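Local coordinates for ofchtiv-allosamidin (PDB 6JMB), which probably hydrolyses chitin as an insect group IV chitinase of glycoside hydrolase family 18, and binds the inhibitor allosamidin in its cleft, at residues Thr15-Leu20 with Ser346-Asp351; Gln107-Met112 with Lys148-Glu153; Ala329-Ala334 with Thr369-Gly374; Tyr176-Val181 with Val230-Ser235. One frame throughout, in Å; residues are numbered along the deposited sequence.

Contact 1 (Thr15-Leu20 with Ser346-Asp351); sequences TYRTGL and SIETDD
Arg-17, in the loop that leaves the 3-10 turn ending at Tyr-16, reaches across to Glu-348 and Thr-349 in the 3-10 turn 347-349, and no backbone atom of one segment bonds the other. The arginine chain runs extended from CG to NE (chi2 164°, chi3 -170°), which carries its guanidinium to the far loop. There NH1 comes 3.6 Å from CG of Glu-348 and 3.9 Å from CG2 of Thr-349, both approached obliquely. The charges do not meet: Arg-17 NH1 and Glu-348 OE2 are 4.6 Å apart, with the guanidinium and carboxylate planes inclined at 47°. Two waters, in the guanidinium plane at its edge, bridge the groups. Water 1 accepts from Arg-17 NH1 and donates to Glu-348 O at 2.8 Å; water 2 accepts from Arg-17 NH2 and donates to Glu-348 OE2 at 2.7 Å. OE2 also accepts from Ser-346 OG at 2.6 Å, from above the carboxylate plane, while OE1 is bonded by Gly-11 N. These loops follow strands 5-11 and 341-345 of the TIM barrel, and the Glu-348 side chain is about 6 Å from a bound allosamidin sugar. The attraction between arginine and glutamate is therefore probably relayed through water.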
loop_
_atom_site.group_PDB
_atom_site.type_symbol
_atom_site.label_atom_id
_atom_site.label_comp_id
_atom_site.label_asym_id
_atom_site.label_seq_id
_atom_site.Cartn_x
_atom_site.Cartn_y
_atom_site.Cartn_z
ATOM N N THR A 15 -14.320 -6.587 -6.561
ATOM C CA THR A 15 -15.211 -7.391 -7.383
ATOM C C THR A 15 -16.662 -6.951 -7.252
ATOM O O THR A 15 -17.462 -7.223 -8.155
ATOM C CB THR A 15 -15.055 -8.874 -7.030
ATOM O OG1 THR A 15 -15.819 -9.663 -7.952
ATOM C CG2 THR A 15 -15.542 -9.151 -5.610
ATOM N N TYR A 16 -17.018 -6.266 -6.167
ATOM C CA TYR A 16 -18.388 -5.823 -5.947
ATOM C C TYR A 16 -18.695 -4.476 -6.586
ATOM O O TYR A 16 -19.861 -4.061 -6.591
ATOM C CB TYR A 16 -18.699 -5.757 -4.449
ATOM C CG TYR A 16 -18.566 -7.085 -3.759
ATOM C CD1 TYR A 16 -19.406 -8.143 -4.080
ATOM C CD2 TYR A 16 -17.581 -7.296 -2.803
ATOM C CE1 TYR A 16 -19.283 -9.364 -3.456
ATOM C CE2 TYR A 16 -17.449 -8.517 -2.173
ATOM C CZ TYR A 16 -18.296 -9.549 -2.509
ATOM O OH TYR A 16 -18.176 -10.766 -1.886
ATOM N N ARG A 17 -17.694 -3.779 -7.113
ATOM C CA ARG A 17 -17.975 -2.577 -7.872
ATOM C C ARG A 17 -18.698 -2.947 -9.165
ATOM O O ARG A 17 -18.615 -4.071 -9.655
ATOM C CB ARG A 17 -16.677 -1.807 -8.138
ATOM C CG ARG A 17 -16.050 -1.297 -6.845
ATOM C CD ARG A 17 -14.596 -0.856 -6.967
ATOM N NE ARG A 17 -14.066 -0.613 -5.627
ATOM C CZ ARG A 17 -12.787 -0.398 -5.333
ATOM N NH1 ARG A 17 -11.869 -0.378 -6.288
ATOM N NH2 ARG A 17 -12.431 -0.203 -4.071
ATOM N N THR A 18 -19.430 -1.989 -9.712
ATOM C CA THR A 18 -20.241 -2.273 -10.884
ATOM C C THR A 18 -19.636 -1.637 -12.127
ATOM O O THR A 18 -18.792 -0.735 -12.049
ATOM C CB THR A 18 -21.679 -1.782 -10.693
ATOM O OG1 THR A 18 -21.677 -0.358 -10.560
ATOM C CG2 THR A 18 -22.293 -2.411 -9.448
ATOM N N GLY A 19 -20.075 -2.147 -13.276
ATOM C CA GLY A 19 -19.730 -1.535 -14.548
ATOM C C GLY A 19 -18.233 -1.468 -14.748
ATOM O O GLY A 19 -17.511 -2.453 -14.552
ATOM N N LEU A 20 -17.759 -0.284 -15.137
ATOM C CA LEU A 20 -16.353 -0.102 -15.471
ATOM C C LEU A 20 -15.441 -0.101 -14.250
ATOM O O LEU A 20 -14.218 -0.144 -14.421
ATOM C CB LEU A 20 -16.163 1.181 -16.277
ATOM C CG LEU A 20 -16.831 1.175 -17.654
ATOM C CD1 LEU A 20 -16.944 2.589 -18.187
ATOM C CD2 LEU A 20 -16.055 0.287 -18.619
ATOM N N SER A 346 -3.347 0.209 -5.138
ATOM C CA SER A 346 -3.539 -1.220 -5.365
ATOM C C SER A 346 -3.952 -1.347 -6.833
ATOM O O SER A 346 -4.360 -0.363 -7.464
ATOM C CB SER A 346 -4.640 -1.774 -4.457
ATOM O OG SER A 346 -5.785 -0.936 -4.472
ATOM N N ILE A 347 -3.859 -2.567 -7.367
ATOM C CA ILE A 347 -3.914 -2.754 -8.815
ATOM C C ILE A 347 -5.277 -2.376 -9.384
ATOM O O ILE A 347 -5.374 -1.921 -10.533
ATOM C CB ILE A 347 -3.487 -4.192 -9.173
ATOM C CG1 ILE A 347 -3.272 -4.342 -10.684
ATOM C CG2 ILE A 347 -4.486 -5.213 -8.630
ATOM C CD1 ILE A 347 -2.628 -5.674 -11.078
ATOM N N GLU A 348 -6.343 -2.535 -8.596
ATOM C CA GLU A 348 -7.694 -2.380 -9.108
ATOM C C GLU A 348 -8.075 -0.935 -9.396
ATOM O O GLU A 348 -9.165 -0.708 -9.938
ATOM C CB GLU A 348 -8.698 -3.029 -8.157
ATOM C CG GLU A 348 -8.856 -2.302 -6.835
ATOM C CD GLU A 348 -7.888 -2.768 -5.770
ATOM O OE1 GLU A 348 -6.984 -3.584 -6.065
ATOM O OE2 GLU A 348 -8.024 -2.307 -4.617
ATOM N N THR A 349 -7.227 0.045 -9.067
ATOM C CA THR A 349 -7.511 1.432 -9.430
ATOM C C THR A 349 -6.492 2.027 -10.395
ATOM O O THR A 349 -6.507 3.243 -10.614
ATOM C CB THR A 349 -7.710 2.340 -8.211
ATOM O OG1 THR A 349 -6.506 2.385 -7.440
ATOM C CG2 THR A 349 -8.860 1.842 -7.338
ATOM N N ASP A 350 -5.602 1.220 -10.969
ATOM C CA ASP A 350 -4.957 1.672 -12.188
ATOM C C ASP A 350 -6.047 1.872 -13.239
ATOM O O ASP A 350 -7.185 1.416 -13.085
ATOM C CB ASP A 350 -3.934 0.630 -12.663
ATOM C CG ASP A 350 -2.806 1.227 -13.517
ATOM O OD1 ASP A 350 -2.902 2.385 -13.985
ATOM O OD2 ASP A 350 -1.802 0.514 -13.729
ATOM N N ASP A 351 -5.702 2.566 -14.324
ATOM C CA ASP A 351 -6.619 2.671 -15.461
ATOM C C ASP A 351 -6.556 1.351 -16.234
ATOM O O ASP A 351 -5.988 1.242 -17.324
ATOM C CB ASP A 351 -6.287 3.883 -16.321
ATOM C CG ASP A 351 -7.274 4.088 -17.455
ATOM O OD1 ASP A 351 -8.432 3.631 -17.354
ATOM O OD2 ASP A 351 -6.876 4.718 -18.458
HETATM O O HOH W 1 -11.904 -0.510 -9.177
HETATM O O HOH W 2 -9.635 -0.101 -4.388
#

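Contact 2 (Gln107-Met112 with Lys148-Glu153); sequences QTSLAM and KELREE
The amide of Gln-107 and the carboxylate of Glu-153 stand nearly perpendicular, their planes 80° apart, so they do not stack; Gln-107 OE1 lies 3.8 Å from Glu-153 CD. They join two outer helices of the family 18 TIM barrel, 99-116 and 138-154, the axes of whose short segments approach to 11.3 Å at 46°. That separation is wide, and longer side chains span it. Glu-153 leaves its helix with CG anti to the backbone N (chi1 -177°), reaching towards helix 99-116, and the bend at chi2 then turns the carboxylate aside, level with the Gln-107 amide. Gln-107 is also bent at chi2, turning its amide towards the partner although its CB points away. Two acceptor oxygens would be expected to repel one another here, and a shared donor probably offsets this: water 3 gives one hydrogen to each. Further in, Leu-110 CD2 lies 4.0 Å from Glu-153 OE2, and Leu-150 CD2 4.2 Å from Ser-109 OG, a hydroxyl bonded to Phe-105 O one helical turn back. Leu-150 packs further on Phe-105 of helix 99-116 and on Leu-161 of strand 160-165. Water 3 is 2.8 Å from Gln-107 OE1 and 3.1 Å from Glu-153 OE1.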
loop_
_atom_site.group_PDB
_atom_site.type_symbol
_atom_site.label_atom_id
_atom_site.label_comp_id
_atom_site.label_asym_id
_atom_site.label_seq_id
_atom_site.Cartn_x
_atom_site.Cartn_y
_atom_site.Cartn_z
ATOM N N GLN A 107 -0.030 -21.902 12.575
ATOM C CA GLN A 107 -0.595 -23.125 12.012
ATOM C C GLN A 107 -1.820 -22.849 11.143
ATOM O O GLN A 107 -1.974 -23.458 10.079
ATOM C CB GLN A 107 -0.918 -24.122 13.127
ATOM C CG GLN A 107 0.320 -24.659 13.841
ATOM C CD GLN A 107 1.355 -25.233 12.885
ATOM O OE1 GLN A 107 2.539 -24.897 12.955
ATOM N NE2 GLN A 107 0.914 -26.104 11.986
ATOM N N THR A 108 -2.716 -21.954 11.575
ATOM C CA THR A 108 -3.920 -21.710 10.779
ATOM C C THR A 108 -3.618 -20.895 9.526
ATOM O O THR A 108 -4.222 -21.132 8.472
ATOM C CB THR A 108 -5.027 -21.056 11.606
ATOM O OG1 THR A 108 -4.558 -19.829 12.176
ATOM C CG2 THR A 108 -5.501 -21.991 12.708
ATOM N N SER A 109 -2.697 -19.928 9.610
ATOM C CA SER A 109 -2.310 -19.214 8.395
ATOM C C SER A 109 -1.586 -20.140 7.428
ATOM O O SER A 109 -1.829 -20.090 6.216
ATOM C CB SER A 109 -1.471 -17.975 8.726
ATOM O OG SER A 109 -0.187 -18.319 9.218
ATOM N N LEU A 110 -0.719 -21.017 7.945
ATOM C CA LEU A 110 -0.057 -21.988 7.079
ATOM C C LEU A 110 -1.069 -22.895 6.389
ATOM O O LEU A 110 -0.920 -23.211 5.204
ATOM C CB LEU A 110 0.929 -22.820 7.897
ATOM C CG LEU A 110 1.622 -23.980 7.184
ATOM C CD1 LEU A 110 2.532 -23.454 6.096
ATOM C CD2 LEU A 110 2.415 -24.799 8.187
ATOM N N ALA A 111 -2.103 -23.322 7.116
ATOM C CA ALA A 111 -3.131 -24.173 6.516
ATOM C C ALA A 111 -3.814 -23.480 5.341
ATOM O O ALA A 111 -4.029 -24.094 4.288
ATOM C CB ALA A 111 -4.153 -24.594 7.575
ATOM N N MET A 112 -4.172 -22.203 5.502
ATOM C CA MET A 112 -4.783 -21.464 4.398
ATOM C C MET A 112 -3.811 -21.313 3.236
ATOM O O MET A 112 -4.189 -21.492 2.070
ATOM C CB MET A 112 -5.254 -20.092 4.889
ATOM C CG MET A 112 -6.395 -20.160 5.900
ATOM S SD MET A 112 -6.953 -18.536 6.462
ATOM C CE MET A 112 -7.918 -18.007 5.050
ATOM N N LYS A 148 9.816 -13.896 13.798
ATOM C CA LYS A 148 10.825 -14.937 13.984
ATOM C C LYS A 148 10.194 -16.326 13.937
ATOM O O LYS A 148 10.707 -17.236 13.273
ATOM C CB LYS A 148 11.533 -14.719 15.321
ATOM C CG LYS A 148 12.542 -15.797 15.674
ATOM C CD LYS A 148 13.112 -15.558 17.064
ATOM C CE LYS A 148 14.162 -16.594 17.421
ATOM N NZ LYS A 148 14.533 -16.528 18.863
ATOM N N GLU A 149 9.072 -16.501 14.638
ATOM C CA GLU A 149 8.440 -17.813 14.721
ATOM C C GLU A 149 7.776 -18.202 13.404
ATOM O O GLU A 149 7.798 -19.379 13.016
ATOM C CB GLU A 149 7.466 -17.840 15.900
ATOM C CG GLU A 149 8.189 -17.679 17.244
ATOM C CD GLU A 149 7.262 -17.642 18.440
ATOM O OE1 GLU A 149 6.034 -17.667 18.244
ATOM O OE2 GLU A 149 7.765 -17.583 19.588
ATOM N N LEU A 150 7.195 -17.233 12.694
ATOM C CA LEU A 150 6.677 -17.511 11.357
ATOM C C LEU A 150 7.794 -17.968 10.428
ATOM O O LEU A 150 7.646 -18.956 9.698
ATOM C CB LEU A 150 5.993 -16.267 10.785
ATOM C CG LEU A 150 4.573 -15.984 11.277
ATOM C CD1 LEU A 150 4.225 -14.511 11.098
ATOM C CD2 LEU A 150 3.542 -16.862 10.559
ATOM N N ARG A 151 8.929 -17.267 10.452
ATOM C CA ARG A 151 10.044 -17.642 9.590
ATOM C C ARG A 151 10.515 -19.058 9.885
ATOM O O ARG A 151 10.748 -19.844 8.959
ATOM C CB ARG A 151 11.194 -16.650 9.763
ATOM C CG ARG A 151 12.515 -17.108 9.151
ATOM C CD ARG A 151 12.383 -17.376 7.661
ATOM N NE ARG A 151 11.960 -16.180 6.944
ATOM C CZ ARG A 151 11.678 -16.138 5.647
ATOM N NH1 ARG A 151 11.764 -17.238 4.906
ATOM N NH2 ARG A 151 11.306 -14.994 5.090
ATOM N N GLU A 152 10.653 -19.400 11.168
ATOM C CA GLU A 152 11.125 -20.732 11.534
ATOM C C GLU A 152 10.221 -21.819 10.965
ATOM O O GLU A 152 10.707 -22.835 10.451
ATOM C CB GLU A 152 11.223 -20.844 13.052
ATOM C CG GLU A 152 12.462 -20.164 13.613
ATOM C CD GLU A 152 12.438 -20.034 15.121
ATOM O OE1 GLU A 152 11.397 -20.348 15.737
ATOM O OE2 GLU A 152 13.469 -19.614 15.689
ATOM N N GLU A 153 8.907 -21.616 11.020
ATOM C CA GLU A 153 8.002 -22.623 10.479
ATOM C C GLU A 153 7.964 -22.584 8.958
ATOM O O GLU A 153 7.976 -23.637 8.305
ATOM C CB GLU A 153 6.597 -22.416 11.038
ATOM C CG GLU A 153 5.599 -23.465 10.581
ATOM C CD GLU A 153 5.911 -24.841 11.129
ATOM O OE1 GLU A 153 6.560 -24.927 12.194
ATOM O OE2 GLU A 153 5.502 -25.837 10.496
HETATM O O HOH W 3 4.681 -23.858 14.404
#

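Contact 3 (Ala329-Ala334 with Thr369-Gly374); sequences AKVEYA and TVLAEG
Val-331 and Val-370 meet branch to branch, their side chains inclined to each other, with CG1 of Val-331 3.6 Å from CG1 of Val-370. Both valines point their CB at the opposing helix, and both hold CG1 anti to the backbone N (chi1 -177° and -180°), a torsion that directs the CG1 branch of each at the other helix. The overlap extends beyond the methyls: Val-331 CB also lies 3.7 Å from Val-370 CG1. Leu-371 joins from beside Val-370. Its CB is not directed at the other helix, but its branched end swings in until CD2 is 3.7 Å from Val-331 CG1, which thus sits against both a valine and a leucine. On the other flank Glu-332 crosses Val-370 at about a right angle and lays its CG 3.9 Å from Val-370 CG1; only the aliphatic part of the glutamate takes part in this touch. The helices are 324-336, an outer helix of the TIM barrel, and 362-373, the last helix of the modelled chain. The axes of their short segments pass 9.3 Å apart at 31°, and the CA atoms come nearest, 6.3 Å, at the Val-331 and Val-370 pair. Val-331 and Leu-371 both rest on Ile-342 of strand 341-345, which ties the interface to the barrel wall. No hydrogen bond links the two segments, although Val-370 O accepts from Asn-335 ND2, just past the first segment.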
loop_
_atom_site.group_PDB
_atom_site.type_symbol
_atom_site.label_atom_id
_atom_site.label_comp_id
_atom_site.label_asym_id
_atom_site.label_seq_id
_atom_site.Cartn_x
_atom_site.Cartn_y
_atom_site.Cartn_z
ATOM N N ALA A 329 8.969 9.663 -11.619
ATOM C CA ALA A 329 9.883 10.265 -10.654
ATOM C C ALA A 329 10.079 9.368 -9.438
ATOM O O ALA A 329 11.195 9.253 -8.916
ATOM C CB ALA A 329 9.381 11.654 -10.238
ATOM N N LYS A 330 9.009 8.724 -8.975
ATOM C CA LYS A 330 9.115 7.840 -7.819
ATOM C C LYS A 330 10.007 6.639 -8.117
ATOM O O LYS A 330 10.843 6.261 -7.290
ATOM C CB LYS A 330 7.718 7.382 -7.396
ATOM C CG LYS A 330 6.971 8.406 -6.531
ATOM C CD LYS A 330 5.485 8.075 -6.397
ATOM C CE LYS A 330 4.796 8.935 -5.336
ATOM N NZ LYS A 330 4.690 10.372 -5.747
ATOM N N VAL A 331 9.845 6.024 -9.291
ATOM C CA VAL A 331 10.640 4.837 -9.590
ATOM C C VAL A 331 12.090 5.219 -9.861
ATOM O O VAL A 331 13.017 4.481 -9.501
ATOM C CB VAL A 331 10.003 4.019 -10.728
ATOM C CG1 VAL A 331 10.802 2.742 -10.974
ATOM C CG2 VAL A 331 8.564 3.671 -10.376
ATOM N N GLU A 332 12.314 6.386 -10.471
ATOM C CA GLU A 332 13.680 6.871 -10.646
ATOM C C GLU A 332 14.361 7.094 -9.301
ATOM O O GLU A 332 15.545 6.771 -9.132
ATOM C CB GLU A 332 13.686 8.138 -11.508
ATOM C CG GLU A 332 13.415 7.826 -12.977
ATOM C CD GLU A 332 13.203 9.052 -13.838
ATOM O OE1 GLU A 332 13.007 10.157 -13.288
ATOM O OE2 GLU A 332 13.225 8.901 -15.078
ATOM N N TYR A 333 13.622 7.626 -8.326
ATOM C CA TYR A 333 14.150 7.768 -6.975
ATOM C C TYR A 333 14.535 6.411 -6.394
ATOM O O TYR A 333 15.627 6.245 -5.832
ATOM C CB TYR A 333 13.116 8.477 -6.091
ATOM C CG TYR A 333 13.541 8.584 -4.646
ATOM C CD1 TYR A 333 13.251 7.572 -3.741
ATOM C CD2 TYR A 333 14.250 9.684 -4.192
ATOM C CE1 TYR A 333 13.654 7.649 -2.423
ATOM C CE2 TYR A 333 14.657 9.774 -2.867
ATOM C CZ TYR A 333 14.352 8.748 -1.991
ATOM O OH TYR A 333 14.758 8.811 -0.677
ATOM N N ALA A 334 13.643 5.423 -6.516
ATOM C CA ALA A 334 13.934 4.089 -6.005
ATOM C C ALA A 334 15.164 3.499 -6.682
ATOM O O ALA A 334 16.016 2.893 -6.017
ATOM C CB ALA A 334 12.717 3.183 -6.200
ATOM N N THR A 369 8.401 -0.416 -16.735
ATOM C CA THR A 369 9.297 0.172 -17.726
ATOM C C THR A 369 10.474 0.872 -17.060
ATOM O O THR A 369 11.632 0.670 -17.445
ATOM C CB THR A 369 8.501 1.155 -18.590
ATOM O OG1 THR A 369 7.576 0.428 -19.407
ATOM C CG2 THR A 369 9.423 1.972 -19.478
ATOM N N VAL A 370 10.202 1.690 -16.042
ATOM C CA VAL A 370 11.283 2.443 -15.417
ATOM C C VAL A 370 12.215 1.535 -14.620
ATOM O O VAL A 370 13.430 1.778 -14.564
ATOM C CB VAL A 370 10.710 3.610 -14.594
ATOM C CG1 VAL A 370 11.832 4.406 -13.941
ATOM C CG2 VAL A 370 9.875 4.509 -15.489
ATOM N N LEU A 371 11.686 0.474 -13.997
ATOM C CA LEU A 371 12.558 -0.494 -13.334
ATOM C C LEU A 371 13.433 -1.232 -14.340
ATOM O O LEU A 371 14.622 -1.460 -14.086
ATOM C CB LEU A 371 11.732 -1.494 -12.525
ATOM C CG LEU A 371 11.142 -0.980 -11.215
ATOM C CD1 LEU A 371 10.241 -2.040 -10.611
ATOM C CD2 LEU A 371 12.246 -0.619 -10.238
ATOM N N ALA A 372 12.865 -1.626 -15.480
ATOM C CA ALA A 372 13.649 -2.345 -16.481
ATOM C C ALA A 372 14.723 -1.456 -17.088
ATOM O O ALA A 372 15.851 -1.906 -17.324
ATOM C CB ALA A 372 12.734 -2.895 -17.573
ATOM N N GLU A 373 14.397 -0.186 -17.340
ATOM C CA GLU A 373 15.353 0.712 -17.978
ATOM C C GLU A 373 16.458 1.164 -17.034
ATOM O O GLU A 373 17.546 1.525 -17.502
ATOM C CB GLU A 373 14.618 1.908 -18.587
ATOM C CG GLU A 373 13.653 1.482 -19.688
ATOM C CD GLU A 373 12.854 2.626 -20.280
ATOM O OE1 GLU A 373 12.978 3.771 -19.794
ATOM O OE2 GLU A 373 12.097 2.368 -21.240
ATOM N N GLY A 374 16.214 1.139 -15.725
ATOM C CA GLY A 374 17.210 1.535 -14.751
ATOM C C GLY A 374 17.437 3.023 -14.622
ATOM O O GLY A 374 18.425 3.425 -13.997
#

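Contact 4 (Tyr176-Val181 with Val230-Ser235); sequences YDVPSV and VQYWLS
Val-178 packs both its methyls on the indole of Trp-233, tightly joining two outer helices of the TIM barrel, 178-184 and 226-235. CG2 of Val-178 makes a CH-pi contact over one face, 4.1 Å from the centroid of the Trp-233 six-membered ring and 29° off its normal, and its CG1 lies 3.7 Å from Trp-233 CE3. Tyr-176 meets the same indole at its edge, with CD2 3.6 Å from Trp-233 CH2. The ring planes are inclined at 53°, an oblique aromatic pair with centroids 5.6 Å apart. With CG anti to the carbonyl carbon (chi1 -80°) the indole of Trp-233 extends towards helix 178-184, and the bond from NE1 to Ala-167 O probably fixes its rotation. Tyr-176 OH likewise bonds Ser-166 N. Asp-177, the N-cap residue of helix 178-184, accepts from both Ser-180 N and OG through OD2, securing the first turn that carries Val-178. The looser side lies at Tyr-232: its OH only approaches Val-178 CG2, at 4.0 Å, and reaches the Tyr-176 backbone through a water. This water, water 4, donates to Tyr-176 O at 2.8 Å and sits 2.7 Å from Tyr-232 OH.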
loop_
_atom_site.group_PDB
_atom_site.type_symbol
_atom_site.label_atom_id
_atom_site.label_comp_id
_atom_site.label_asym_id
_atom_site.label_seq_id
_atom_site.Cartn_x
_atom_site.Cartn_y
_atom_site.Cartn_z
ATOM N N TYR A 176 8.048 -0.458 15.568
ATOM C CA TYR A 176 8.973 -1.445 15.029
ATOM C C TYR A 176 10.375 -1.296 15.582
ATOM O O TYR A 176 10.881 -0.186 15.762
ATOM C CB TYR A 176 9.101 -1.332 13.505
ATOM C CG TYR A 176 7.789 -1.201 12.775
ATOM C CD1 TYR A 176 6.871 -2.252 12.752
ATOM C CD2 TYR A 176 7.469 -0.036 12.106
ATOM C CE1 TYR A 176 5.663 -2.129 12.075
ATOM C CE2 TYR A 176 6.268 0.100 11.427
ATOM C CZ TYR A 176 5.370 -0.944 11.420
ATOM O OH TYR A 176 4.182 -0.801 10.747
ATOM N N ASP A 177 11.014 -2.434 15.796
ATOM C CA ASP A 177 12.462 -2.501 15.865
ATOM C C ASP A 177 12.942 -2.922 14.480
ATOM O O ASP A 177 12.765 -4.078 14.082
ATOM C CB ASP A 177 12.906 -3.498 16.924
ATOM C CG ASP A 177 14.394 -3.640 16.961
ATOM O OD1 ASP A 177 15.039 -2.753 17.548
ATOM O OD2 ASP A 177 14.910 -4.601 16.359
ATOM N N VAL A 178 13.512 -1.971 13.731
ATOM C CA VAL A 178 13.772 -2.205 12.305
ATOM C C VAL A 178 14.704 -3.380 12.042
ATOM O O VAL A 178 14.377 -4.217 11.182
ATOM C CB VAL A 178 14.201 -0.895 11.612
ATOM C CG1 VAL A 178 14.594 -1.157 10.161
ATOM C CG2 VAL A 178 13.084 0.144 11.686
ATOM N N PRO A 179 15.850 -3.517 12.713
ATOM C CA PRO A 179 16.727 -4.656 12.395
ATOM C C PRO A 179 16.082 -6.009 12.629
ATOM O O PRO A 179 16.295 -6.931 11.830
ATOM C CB PRO A 179 17.953 -4.424 13.292
ATOM C CG PRO A 179 17.936 -2.946 13.575
ATOM C CD PRO A 179 16.484 -2.586 13.666
ATOM N N SER A 180 15.283 -6.162 13.689
ATOM C CA SER A 180 14.686 -7.470 13.941
ATOM C C SER A 180 13.509 -7.748 13.015
ATOM O O SER A 180 13.223 -8.914 12.725
ATOM C CB SER A 180 14.311 -7.648 15.417
ATOM O OG SER A 180 13.375 -6.682 15.848
ATOM N N VAL A 181 12.835 -6.708 12.521
ATOM C CA VAL A 181 11.809 -6.911 11.504
ATOM C C VAL A 181 12.449 -7.333 10.186
ATOM O O VAL A 181 12.039 -8.323 9.565
ATOM C CB VAL A 181 10.944 -5.647 11.348
ATOM C CG1 VAL A 181 10.031 -5.763 10.118
ATOM C CG2 VAL A 181 10.132 -5.400 12.608
ATOM N N VAL A 230 11.997 6.727 3.279
ATOM C CA VAL A 230 12.961 5.768 2.743
ATOM C C VAL A 230 14.302 5.914 3.445
ATOM O O VAL A 230 14.921 4.925 3.856
ATOM C CB VAL A 230 13.089 5.922 1.217
ATOM C CG1 VAL A 230 14.306 5.141 0.710
ATOM C CG2 VAL A 230 11.814 5.431 0.534
ATOM N N GLN A 231 14.765 7.156 3.604
ATOM C CA GLN A 231 16.050 7.360 4.256
ATOM C C GLN A 231 16.004 6.942 5.720
ATOM O O GLN A 231 17.006 6.438 6.240
ATOM C CB GLN A 231 16.524 8.803 4.081
ATOM C CG GLN A 231 16.753 9.203 2.621
ATOM C CD GLN A 231 17.689 8.259 1.894
ATOM O OE1 GLN A 231 18.772 7.941 2.385
ATOM N NE2 GLN A 231 17.271 7.794 0.717
ATOM N N TYR A 232 14.857 7.108 6.392
ATOM C CA TYR A 232 14.747 6.597 7.757
ATOM C C TYR A 232 14.941 5.083 7.792
ATOM O O TYR A 232 15.747 4.564 8.575
ATOM C CB TYR A 232 13.412 6.968 8.419
ATOM C CG TYR A 232 13.291 6.175 9.700
ATOM C CD1 TYR A 232 14.078 6.494 10.797
ATOM C CD2 TYR A 232 12.477 5.049 9.781
ATOM C CE1 TYR A 232 14.034 5.743 11.953
ATOM C CE2 TYR A 232 12.425 4.290 10.939
ATOM C CZ TYR A 232 13.211 4.645 12.016
ATOM O OH TYR A 232 13.172 3.889 13.163
ATOM N N TRP A 233 14.205 4.354 6.948
ATOM C CA TRP A 233 14.269 2.897 6.987
ATOM C C TRP A 233 15.662 2.394 6.636
ATOM O O TRP A 233 16.168 1.464 7.275
ATOM C CB TRP A 233 13.175 2.279 6.108
ATOM C CG TRP A 233 11.855 2.287 6.823
ATOM C CD1 TRP A 233 10.937 3.300 6.851
ATOM C CD2 TRP A 233 11.332 1.249 7.663
ATOM N NE1 TRP A 233 9.868 2.950 7.650
ATOM C CE2 TRP A 233 10.087 1.694 8.153
ATOM C CE3 TRP A 233 11.793 -0.021 8.035
ATOM C CZ2 TRP A 233 9.305 0.922 9.002
ATOM C CZ3 TRP A 233 11.011 -0.790 8.880
ATOM C CH2 TRP A 233 9.778 -0.318 9.349
ATOM N N LEU A 234 16.317 3.017 5.651
ATOM C CA LEU A 234 17.693 2.645 5.338
ATOM C C LEU A 234 18.611 2.917 6.524
ATOM O O LEU A 234 19.432 2.070 6.901
ATOM C CB LEU A 234 18.177 3.410 4.104
ATOM C CG LEU A 234 17.524 3.051 2.772
ATOM C CD1 LEU A 234 17.965 4.032 1.686
ATOM C CD2 LEU A 234 17.855 1.627 2.367
ATOM N N SER A 235 18.465 4.089 7.143
ATOM C CA SER A 235 19.357 4.468 8.235
ATOM C C SER A 235 19.129 3.633 9.487
ATOM O O SER A 235 20.048 3.492 10.304
ATOM C CB SER A 235 19.193 5.955 8.559
ATOM O OG SER A 235 17.997 6.202 9.277
HETATM O O HOH W 4 12.162 2.170 15.005
#

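Overall arrangement
All four contacts belong to one family 18 TIM barrel. Contact 1 joins loops following strands 5-11 and 341-345; contacts 2, 3 and 4 pack helices outside the strands. Along the chain, contacts 2 and 4 fall in series within the span of contact 1, which alternates with contact 3. Contacts 1 and 4 lie on opposite sides of the chain's centre, their centres 33 Å apart. Contacts 2 and 4 come within about 6 Å (nearest atoms) and both abut strand 160-165. Contacts 3 and 4 touch through a probable hydrogen bond between Tyr-333 OH and Gln-231 NE2. Contact 1 thus borders the inhibitor-binding end of the barrel; the others join successive helices of its outer layer.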